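Local structure of CELL WALL surface anchor family protein (Streptococcus pneumoniae, 2WW8) at residues Met237-Asn242 with Arg246-Ala251; Ile259-Ser264 with Arg581-Ile586; Tyr319-Leu324 with Ile331-Asn336. The protein serves as a pilus adhesin involved in host cell recognition, probably through a von Willebrand factor A-like (integrin I-like) domain that carries a bound magnesium ion. All coordinates share one frame; numbering follows the deposited sequence.

Overall arrangement
The three contacts lie in the von Willebrand factor A-like part of the chain. Contacts 1 and 2 both use helix 247-263: contact 1 gathers its N-terminal end against the magnesium-binding loop, and contact 2 packs its C-terminal end on the last turn of helix 575-583. Their centres are about 23 Å apart. Contact 3 sets helix 328-337 on the short strand 321-322, its centre about 17 Å from that of contact 2 and about 21 Å from that of contact 1. Contacts 2 and 3 touch through the salt bridge of D260 OD1 with K335 NZ, 2.7 Å, and through I259 packing on L334. Only contact 1 borders the metal, the M237 side chain being about 5 Å from the magnesium.

Contact 1: residues Met237-Asn242 with Arg246-Ala251; sequences MSNIRN and RRAERA
N239 turns CG anti to its own carbonyl carbon (chi1 -81°), which points its amide at the start of helix 247-263, while R246, bent at both chi2 and chi3, folds its guanidinium back over N239. The 237-242 segment continues directly from the DxSxS sequence of a metal-ion-dependent adhesion site (MIDAS), in which S234 and S236 bind magnesium, and it receives the opening turn of helix 247-263, whose N-cap residue is R246. N239 OD1 accepts from E249 N at 2.8 Å, on a lone pair, in a nearly straight bond of 160°. M237 O takes A248 N at 2.9 Å, and N239 O takes R246 N. The amide between these, R247 N, is met by a water that also accepts from N242 ND2, with S238 O and R241 O close by. The first helical amides are thus supplied with acceptors by the loop and this water.

Two guanidinium groups cover the loop. That of R246 has N239 CB over its centre, 3.5 Å above the plane, and its NE and NH2 grip the E249 carboxylate side-on, approaching both oxygens from above the carboxylate plane. That of R247 reaches out on an extended chain and lies almost parallel to the N242 amide, their planes 11° apart. ND2 sits above the guanidinium rim as a second donor, not as a bonding partner. Its hydrogens go to S236 O and to the water, while R247 NH1 forms a salt bridge with D387, a magnesium ligand, so R247 belongs to the second shell of the site. M237, bent along its chain, runs across R247 with SD 3.9 Å from R247 CB and ends with CE 3.8 Å from A251 CB.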
loop_
_atom_site.group_PDB
_atom_site.type_symbol
_atom_site.label_atom_id
_atom_site.label_comp_id
_atom_site.label_asym_id
_atom_site.label_seq_id
_atom_site.Cartn_x
_atom_site.Cartn_y
_atom_site.Cartn_z
ATOM N N MET A 237 -35.827 -4.379 20.347
ATOM C CA MET A 237 -34.551 -4.530 19.605
ATOM C C MET A 237 -33.313 -4.276 20.460
ATOM O O MET A 237 -32.220 -4.532 20.016
ATOM C CB MET A 237 -34.494 -3.608 18.357
ATOM C CG MET A 237 -35.619 -3.850 17.344
ATOM S SD MET A 237 -35.219 -5.334 16.398
ATOM C CE MET A 237 -33.890 -4.773 15.329
ATOM N N SER A 238 -33.458 -3.686 21.643
ATOM C CA SER A 238 -32.352 -3.481 22.570
ATOM C C SER A 238 -31.378 -4.654 22.649
ATOM O O SER A 238 -31.797 -5.812 22.810
ATOM C CB SER A 238 -32.971 -3.256 23.968
ATOM O OG SER A 238 -31.973 -3.447 24.940
ATOM N N ASN A 239 -30.077 -4.380 22.581
ATOM C CA ASN A 239 -29.088 -5.409 22.279
ATOM C C ASN A 239 -29.035 -6.481 23.397
ATOM O O ASN A 239 -28.779 -7.685 23.141
ATOM C CB ASN A 239 -27.727 -4.722 22.113
ATOM C CG ASN A 239 -27.574 -4.106 20.723
ATOM O OD1 ASN A 239 -28.082 -4.657 19.757
ATOM N ND2 ASN A 239 -26.938 -2.961 20.620
ATOM N N ILE A 240 -29.251 -6.017 24.641
ATOM C CA ILE A 240 -29.084 -6.909 25.792
ATOM C C ILE A 240 -30.396 -7.690 25.918
ATOM O O ILE A 240 -30.398 -8.742 26.542
ATOM C CB ILE A 240 -28.720 -6.182 27.115
ATOM C CG1 ILE A 240 -29.815 -5.193 27.543
ATOM C CG2 ILE A 240 -27.316 -5.542 27.026
ATOM C CD1 ILE A 240 -29.590 -4.758 29.040
ATOM N N ARG A 241 -31.492 -7.253 25.285
ATOM C CA ARG A 241 -32.726 -8.034 25.456
ATOM C C ARG A 241 -32.666 -9.380 24.744
ATOM O O ARG A 241 -31.745 -9.634 23.946
ATOM C CB ARG A 241 -34.001 -7.284 25.114
ATOM C CG ARG A 241 -34.363 -6.165 26.134
ATOM C CD ARG A 241 -35.815 -5.591 25.917
ATOM N NE ARG A 241 -35.841 -4.117 25.871
ATOM C CZ ARG A 241 -35.935 -3.255 26.883
ATOM N NH1 ARG A 241 -36.087 -3.649 28.126
ATOM N NH2 ARG A 241 -35.874 -1.953 26.631
ATOM N N ASN A 242 -33.674 -10.216 25.001
ATOM C CA ASN A 242 -33.814 -11.474 24.261
ATOM C C ASN A 242 -32.618 -12.383 24.474
ATOM O O ASN A 242 -32.132 -12.985 23.491
ATOM C CB ASN A 242 -34.069 -11.224 22.765
ATOM C CG ASN A 242 -35.071 -10.105 22.556
ATOM O OD1 ASN A 242 -36.230 -10.268 22.911
ATOM N ND2 ASN A 242 -34.640 -8.980 21.988
ATOM N N ARG A 246 -28.565 -9.092 20.710
ATOM C CA ARG A 246 -27.881 -8.054 19.943
ATOM C C ARG A 246 -28.731 -7.668 18.705
ATOM O O ARG A 246 -28.200 -7.466 17.602
ATOM C CB ARG A 246 -26.435 -8.487 19.550
ATOM C CG ARG A 246 -25.561 -9.267 20.546
ATOM C CD ARG A 246 -25.371 -8.547 21.866
ATOM N NE ARG A 246 -24.792 -7.242 21.583
ATOM C CZ ARG A 246 -24.614 -6.279 22.477
ATOM N NH1 ARG A 246 -24.980 -6.448 23.745
ATOM N NH2 ARG A 246 -24.068 -5.137 22.093
ATOM N N ARG A 247 -30.054 -7.613 18.853
ATOM C CA ARG A 247 -30.902 -7.363 17.702
ATOM C C ARG A 247 -30.566 -6.066 16.954
ATOM O O ARG A 247 -30.363 -6.099 15.715
ATOM C CB ARG A 247 -32.388 -7.377 18.041
ATOM C CG ARG A 247 -32.890 -8.797 18.413
ATOM C CD ARG A 247 -34.406 -8.783 18.604
ATOM N NE ARG A 247 -34.881 -10.102 18.992
ATOM C CZ ARG A 247 -36.135 -10.336 19.346
ATOM N NH1 ARG A 247 -37.019 -9.342 19.405
ATOM N NH2 ARG A 247 -36.462 -11.568 19.690
ATOM N N ALA A 248 -30.495 -4.952 17.688
ATOM C CA ALA A 248 -30.293 -3.650 17.060
ATOM C C ALA A 248 -28.946 -3.609 16.338
ATOM O O ALA A 248 -28.847 -3.172 15.165
ATOM C CB ALA A 248 -30.474 -2.535 18.053
ATOM N N GLU A 249 -27.909 -4.064 17.022
ATOM C CA GLU A 249 -26.611 -3.925 16.413
ATOM C C GLU A 249 -26.477 -4.800 15.174
ATOM O O GLU A 249 -25.864 -4.402 14.176
ATOM C CB GLU A 249 -25.433 -4.042 17.387
ATOM C CG GLU A 249 -24.975 -5.388 17.697
ATOM C CD GLU A 249 -23.898 -5.485 18.764
ATOM O OE1 GLU A 249 -23.487 -4.496 19.406
ATOM O OE2 GLU A 249 -23.482 -6.629 18.982
ATOM N N ARG A 250 -27.011 -6.008 15.221
ATOM C CA ARG A 250 -26.882 -6.877 14.086
ATOM C C ARG A 250 -27.762 -6.441 12.915
ATOM O O ARG A 250 -27.359 -6.611 11.770
ATOM C CB ARG A 250 -27.044 -8.363 14.454
ATOM C CG ARG A 250 -25.927 -8.848 15.398
ATOM C CD ARG A 250 -26.170 -10.253 15.874
ATOM N NE ARG A 250 -25.066 -10.637 16.724
ATOM C CZ ARG A 250 -25.008 -11.714 17.518
ATOM N NH1 ARG A 250 -25.987 -12.617 17.587
ATOM N NH2 ARG A 250 -23.905 -11.923 18.224
ATOM N N ALA A 251 -28.970 -5.966 13.175
ATOM C CA ALA A 251 -29.858 -5.481 12.102
ATOM C C ALA A 251 -29.229 -4.239 11.527
ATOM O O ALA A 251 -29.376 -4.085 10.328
ATOM C CB ALA A 251 -31.239 -5.132 12.627
HETATM O O HOH W 1 -31.701 -8.081 21.443
#

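Contact 2: residues Ile259-Ser264 with Arg581-Ile586; sequences IDKITS and RYFHTI
Apolar contact carries this junction, and F583 provides all of it from the 581-586 side. Its CG stands anti to the backbone N (chi1 -174°), which sends the ring across to helix 247-263. There the ring's far end straddles two neighbouring residues: CE1 meets I262 CG1 at 3.8 Å, and CE2 meets K261 CB at 3.8 Å. Between them CZ reaches the K261 backbone, 4.0 Å from K261 O. Further along the lysine, K261 CD lies 4.2 Å from F583 CD2. Only the aliphatic part of the lysine takes part, since its chain bends at chi3 and chi4 and carries NZ away from the other segment.

Helices 247-263 and 575-583 pack side by side on one face of the parallel sheet of a von Willebrand factor A-like domain, and strand 225-232 lies beneath the junction, with V227 against I262 and L225 against F583. The F583 ring also makes an edge-to-face contact with Y216.

Hydrogen bonds stay within each segment. S264 OG donates at 2.8 Å to K261 O, the same carbonyl oxygen that F583 CZ approaches.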
loop_
_atom_site.group_PDB
_atom_site.type_symbol
_atom_site.label_atom_id
_atom_site.label_comp_id
_atom_site.label_asym_id
_atom_site.label_seq_id
_atom_site.Cartn_x
_atom_site.Cartn_y
_atom_site.Cartn_z
ATOM N N ILE A 259 -26.870 -1.642 2.195
ATOM C CA ILE A 259 -26.674 -0.349 1.560
ATOM C C ILE A 259 -25.407 -0.416 0.682
ATOM O O ILE A 259 -25.466 -0.009 -0.488
ATOM C CB ILE A 259 -26.571 0.763 2.612
ATOM C CG1 ILE A 259 -27.954 0.909 3.266
ATOM C CG2 ILE A 259 -26.104 2.054 1.974
ATOM C CD1 ILE A 259 -27.914 1.783 4.521
ATOM N N ASP A 260 -24.285 -0.908 1.217
ATOM C CA ASP A 260 -23.053 -1.024 0.404
ATOM C C ASP A 260 -23.295 -1.849 -0.858
ATOM O O ASP A 260 -22.738 -1.508 -1.892
ATOM C CB ASP A 260 -21.842 -1.676 1.097
ATOM C CG ASP A 260 -21.264 -0.851 2.243
ATOM O OD1 ASP A 260 -21.410 0.385 2.237
ATOM O OD2 ASP A 260 -20.667 -1.424 3.199
ATOM N N LYS A 261 -24.017 -2.958 -0.785
ATOM C CA LYS A 261 -24.241 -3.796 -1.960
ATOM C C LYS A 261 -25.157 -3.074 -2.956
ATOM O O LYS A 261 -24.859 -3.047 -4.144
ATOM C CB LYS A 261 -24.924 -5.111 -1.568
ATOM C CG LYS A 261 -23.993 -6.055 -0.826
ATOM C CD LYS A 261 -24.799 -7.291 -0.427
ATOM C CE LYS A 261 -24.358 -7.806 0.953
ATOM N NZ LYS A 261 -23.050 -8.374 0.710
ATOM N N ILE A 262 -26.255 -2.476 -2.474
ATOM C CA ILE A 262 -27.152 -1.734 -3.379
ATOM C C ILE A 262 -26.436 -0.586 -4.090
ATOM O O ILE A 262 -26.610 -0.411 -5.302
ATOM C CB ILE A 262 -28.358 -1.199 -2.632
ATOM C CG1 ILE A 262 -29.286 -2.364 -2.255
ATOM C CG2 ILE A 262 -29.133 -0.159 -3.494
ATOM C CD1 ILE A 262 -30.207 -1.967 -1.063
ATOM N N THR A 263 -25.569 0.131 -3.366
ATOM C CA THR A 263 -25.055 1.373 -3.909
ATOM C C THR A 263 -23.696 1.162 -4.563
ATOM O O THR A 263 -23.097 2.093 -5.045
ATOM C CB THR A 263 -24.942 2.446 -2.827
ATOM O OG1 THR A 263 -24.002 2.045 -1.810
ATOM C CG2 THR A 263 -26.303 2.799 -2.235
ATOM N N SER A 264 -23.198 -0.068 -4.604
ATOM C CA SER A 264 -21.985 -0.347 -5.365
ATOM C C SER A 264 -22.252 -0.105 -6.860
ATOM O O SER A 264 -21.332 0.214 -7.595
ATOM C CB SER A 264 -21.459 -1.776 -5.097
ATOM O OG SER A 264 -22.439 -2.702 -5.564
ATOM N N ARG A 581 -29.931 -12.905 0.392
ATOM C CA ARG A 581 -30.726 -13.849 -0.371
ATOM C C ARG A 581 -31.845 -13.130 -1.144
ATOM O O ARG A 581 -32.037 -13.373 -2.339
ATOM C CB ARG A 581 -31.335 -14.896 0.600
ATOM C CG ARG A 581 -31.890 -16.125 -0.129
ATOM C CD ARG A 581 -32.391 -17.212 0.824
ATOM N NE ARG A 581 -33.622 -16.830 1.551
ATOM C CZ ARG A 581 -34.873 -16.879 1.073
ATOM N NH1 ARG A 581 -35.131 -17.305 -0.148
ATOM N NH2 ARG A 581 -35.898 -16.546 1.820
ATOM N N TYR A 582 -32.568 -12.226 -0.504
ATOM C CA TYR A 582 -33.677 -11.532 -1.195
ATOM C C TYR A 582 -33.068 -10.558 -2.235
ATOM O O TYR A 582 -33.582 -10.445 -3.369
ATOM C CB TYR A 582 -34.608 -10.804 -0.200
ATOM C CG TYR A 582 -35.594 -11.692 0.517
ATOM C CD1 TYR A 582 -36.309 -12.651 -0.176
ATOM C CD2 TYR A 582 -35.850 -11.542 1.886
ATOM C CE1 TYR A 582 -37.205 -13.477 0.432
ATOM C CE2 TYR A 582 -36.807 -12.343 2.497
ATOM C CZ TYR A 582 -37.455 -13.301 1.784
ATOM O OH TYR A 582 -38.385 -14.104 2.369
ATOM N N PHE A 583 -31.950 -9.910 -1.877
ATOM C CA PHE A 583 -31.237 -9.090 -2.841
ATOM C C PHE A 583 -30.957 -9.895 -4.142
ATOM O O PHE A 583 -31.130 -9.404 -5.259
ATOM C CB PHE A 583 -29.983 -8.506 -2.181
ATOM C CG PHE A 583 -29.223 -7.499 -3.047
ATOM C CD1 PHE A 583 -29.906 -6.442 -3.644
ATOM C CD2 PHE A 583 -27.869 -7.604 -3.270
ATOM C CE1 PHE A 583 -29.239 -5.494 -4.430
ATOM C CE2 PHE A 583 -27.190 -6.677 -4.121
ATOM C CZ PHE A 583 -27.881 -5.607 -4.668
ATOM N N HIS A 584 -30.467 -11.127 -3.971
ATOM C CA HIS A 584 -30.125 -11.986 -5.069
ATOM C C HIS A 584 -31.380 -12.502 -5.799
ATOM O O HIS A 584 -31.243 -13.180 -6.795
ATOM C CB HIS A 584 -29.186 -13.137 -4.656
ATOM C CG HIS A 584 -27.770 -12.720 -4.420
ATOM N ND1 HIS A 584 -27.360 -12.070 -3.276
ATOM C CD2 HIS A 584 -26.654 -12.877 -5.174
ATOM C CE1 HIS A 584 -26.061 -11.830 -3.333
ATOM N NE2 HIS A 584 -25.615 -12.304 -4.480
ATOM N N THR A 585 -32.604 -12.187 -5.389
ATOM C CA THR A 585 -33.672 -12.623 -6.282
ATOM C C THR A 585 -33.883 -11.544 -7.352
ATOM O O THR A 585 -34.620 -11.762 -8.294
ATOM C CB THR A 585 -35.012 -12.899 -5.551
ATOM O OG1 THR A 585 -35.525 -11.655 -5.046
ATOM C CG2 THR A 585 -34.853 -13.925 -4.420
ATOM N N ILE A 586 -33.297 -10.364 -7.189
ATOM C CA ILE A 586 -33.522 -9.295 -8.151
ATOM C C ILE A 586 -32.234 -8.879 -8.849
ATOM O O ILE A 586 -32.306 -8.141 -9.834
ATOM C CB ILE A 586 -34.259 -8.075 -7.547
ATOM C CG1 ILE A 586 -33.480 -7.443 -6.409
ATOM C CG2 ILE A 586 -35.644 -8.562 -7.087
ATOM C CD1 ILE A 586 -34.260 -6.368 -5.698
#

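Contact 3: residues Tyr319-Leu324 with Ile331-Asn336; sequences YSYLKL and IVELKN
The Y321 ring carries the contact: L334 CB lies over one of its faces, and at its edge, near the ring plane, come E333 CD from the helix and K323 O from its own segment. L334 CB makes a CH-pi contact 4.1 Å from the ring centroid, 27° off the normal, and so somewhat displaced toward the root of the ring, where it is 3.7 Å from Y321 CG. L334 CG and CD1 continue past the tyrosine stem, with CG 3.6 Å from Y321 CB and CD1 3.8 Å from Y321 CD1, whereas CD2 turns to I259. The two side chains cross at about a right angle, with L334 CD1 on the same side of the ring plane as L334 CB, by the CG-CD1 rim.

With its CG anti to the backbone N (chi1 -165°), Y321 lifts the ring off the strand and lays it along helix 328-337. E333, extended beyond CG, brings its carboxylate to the ring's rim, where CD is 4.1 Å from Y321 CE2. The ring and carboxylate planes are 82° apart, and the carboxylate carbon comes at the ring's edge.

I259 belongs to helix 247-263, and L334 also touches V270 of strand 269-275, which ties the ring's cover into the core. Y321 shares a backbone hydrogen bond with L272 of that strand. A short strand bonded to 269-275, probably the edge strand, followed by a small helix packed back over it, is consistent with the position of the third strand and second helix in von Willebrand factor A domains.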
loop_
_atom_site.group_PDB
_atom_site.type_symbol
_atom_site.label_atom_id
_atom_site.label_comp_id
_atom_site.label_asym_id
_atom_site.label_seq_id
_atom_site.Cartn_x
_atom_site.Cartn_y
_atom_site.Cartn_z
ATOM N N TYR A 319 -32.844 8.792 13.127
ATOM C CA TYR A 319 -32.223 7.619 12.512
ATOM C C TYR A 319 -32.755 7.441 11.099
ATOM O O TYR A 319 -32.727 6.325 10.597
ATOM C CB TYR A 319 -32.615 6.408 13.376
ATOM C CG TYR A 319 -31.915 6.361 14.753
ATOM C CD1 TYR A 319 -30.580 6.795 14.912
ATOM C CD2 TYR A 319 -32.579 5.864 15.879
ATOM C CE1 TYR A 319 -29.919 6.723 16.191
ATOM C CE2 TYR A 319 -31.932 5.762 17.155
ATOM C CZ TYR A 319 -30.608 6.187 17.274
ATOM O OH TYR A 319 -30.006 6.117 18.514
ATOM N N SER A 320 -33.311 8.488 10.480
ATOM C CA SER A 320 -33.877 8.271 9.142
ATOM C C SER A 320 -33.092 9.052 8.083
ATOM O O SER A 320 -32.329 9.975 8.399
ATOM C CB SER A 320 -35.372 8.575 9.112
ATOM O OG SER A 320 -36.004 7.624 9.941
ATOM N N TYR A 321 -33.197 8.608 6.823
ATOM C CA TYR A 321 -32.674 9.396 5.739
ATOM C C TYR A 321 -33.713 9.389 4.643
ATOM O O TYR A 321 -33.759 8.484 3.784
ATOM C CB TYR A 321 -31.299 8.864 5.319
ATOM C CG TYR A 321 -30.607 9.894 4.466
ATOM C CD1 TYR A 321 -30.911 10.008 3.095
ATOM C CD2 TYR A 321 -29.660 10.756 5.013
ATOM C CE1 TYR A 321 -30.280 10.936 2.285
ATOM C CE2 TYR A 321 -29.013 11.716 4.217
ATOM C CZ TYR A 321 -29.351 11.779 2.879
ATOM O OH TYR A 321 -28.747 12.733 2.121
ATOM N N LEU A 322 -34.581 10.395 4.696
ATOM C CA LEU A 322 -35.884 10.282 4.036
ATOM C C LEU A 322 -35.825 10.755 2.572
ATOM O O LEU A 322 -36.839 11.218 2.050
ATOM C CB LEU A 322 -36.934 11.133 4.749
ATOM C CG LEU A 322 -37.223 10.605 6.147
ATOM C CD1 LEU A 322 -38.114 11.529 7.015
ATOM C CD2 LEU A 322 -37.644 9.142 6.180
ATOM N N LYS A 323 -34.652 10.660 1.945
ATOM C CA LYS A 323 -34.429 11.052 0.560
ATOM C C LYS A 323 -33.669 9.937 -0.193
ATOM O O LYS A 323 -32.594 9.445 0.274
ATOM C CB LYS A 323 -33.639 12.348 0.590
ATOM C CG LYS A 323 -33.605 13.118 -0.722
ATOM C CD LYS A 323 -32.573 14.257 -0.703
ATOM C CE LYS A 323 -31.265 13.844 -1.360
ATOM N NZ LYS A 323 -30.161 14.732 -0.906
ATOM N N LEU A 324 -34.267 9.467 -1.304
ATOM C CA LEU A 324 -33.614 8.501 -2.218
ATOM C C LEU A 324 -32.360 9.180 -2.734
ATOM O O LEU A 324 -32.437 10.316 -3.243
ATOM C CB LEU A 324 -34.514 8.188 -3.425
ATOM C CG LEU A 324 -35.586 7.145 -3.100
ATOM C CD1 LEU A 324 -36.451 7.017 -4.338
ATOM C CD2 LEU A 324 -34.927 5.850 -2.689
ATOM N N ILE A 331 -24.622 8.930 1.067
ATOM C CA ILE A 331 -24.672 7.516 1.465
ATOM C C ILE A 331 -23.889 7.299 2.761
ATOM O O ILE A 331 -24.368 6.588 3.651
ATOM C CB ILE A 331 -24.139 6.583 0.357
ATOM C CG1 ILE A 331 -25.145 6.568 -0.831
ATOM C CG2 ILE A 331 -23.910 5.175 0.943
ATOM C CD1 ILE A 331 -24.536 6.177 -2.112
ATOM N N VAL A 332 -22.710 7.921 2.868
ATOM C CA VAL A 332 -21.938 7.908 4.114
ATOM C C VAL A 332 -22.764 8.422 5.319
ATOM O O VAL A 332 -22.715 7.884 6.415
ATOM C CB VAL A 332 -20.595 8.664 4.015
ATOM C CG1 VAL A 332 -19.916 8.856 5.437
ATOM C CG2 VAL A 332 -19.655 7.935 3.045
ATOM N N GLU A 333 -23.513 9.488 5.074
ATOM C CA GLU A 333 -24.286 10.133 6.099
ATOM C C GLU A 333 -25.455 9.229 6.463
ATOM O O GLU A 333 -25.712 8.999 7.637
ATOM C CB GLU A 333 -24.700 11.499 5.556
ATOM C CG GLU A 333 -25.414 12.332 6.596
ATOM C CD GLU A 333 -25.916 13.667 6.035
ATOM O OE1 GLU A 333 -25.531 14.071 4.900
ATOM O OE2 GLU A 333 -26.745 14.267 6.761
ATOM N N LEU A 334 -26.112 8.650 5.457
ATOM C CA LEU A 334 -27.219 7.730 5.681
ATOM C C LEU A 334 -26.784 6.503 6.509
ATOM O O LEU A 334 -27.451 6.111 7.482
ATOM C CB LEU A 334 -27.875 7.410 4.338
ATOM C CG LEU A 334 -29.004 6.381 4.186
ATOM C CD1 LEU A 334 -29.640 6.413 2.768
ATOM C CD2 LEU A 334 -28.485 4.964 4.482
ATOM N N LYS A 335 -25.672 5.876 6.134
ATOM C CA LYS A 335 -25.206 4.717 6.899
ATOM C C LYS A 335 -24.863 5.138 8.332
ATOM O O LYS A 335 -25.059 4.338 9.214
ATOM C CB LYS A 335 -23.935 4.109 6.273
ATOM C CG LYS A 335 -24.197 3.282 4.979
ATOM C CD LYS A 335 -22.889 2.986 4.336
ATOM C CE LYS A 335 -22.156 1.938 5.030
ATOM N NZ LYS A 335 -20.816 1.847 4.367
ATOM N N ASN A 336 -24.321 6.329 8.602
ATOM C CA ASN A 336 -24.111 6.800 9.992
ATOM C C ASN A 336 -25.386 7.076 10.786
ATOM O O ASN A 336 -25.334 7.275 12.011
ATOM C CB ASN A 336 -23.288 8.091 10.039
ATOM C CG ASN A 336 -21.808 7.857 9.718
ATOM O OD1 ASN A 336 -21.287 6.766 9.956
ATOM N ND2 ASN A 336 -21.130 8.858 9.165
#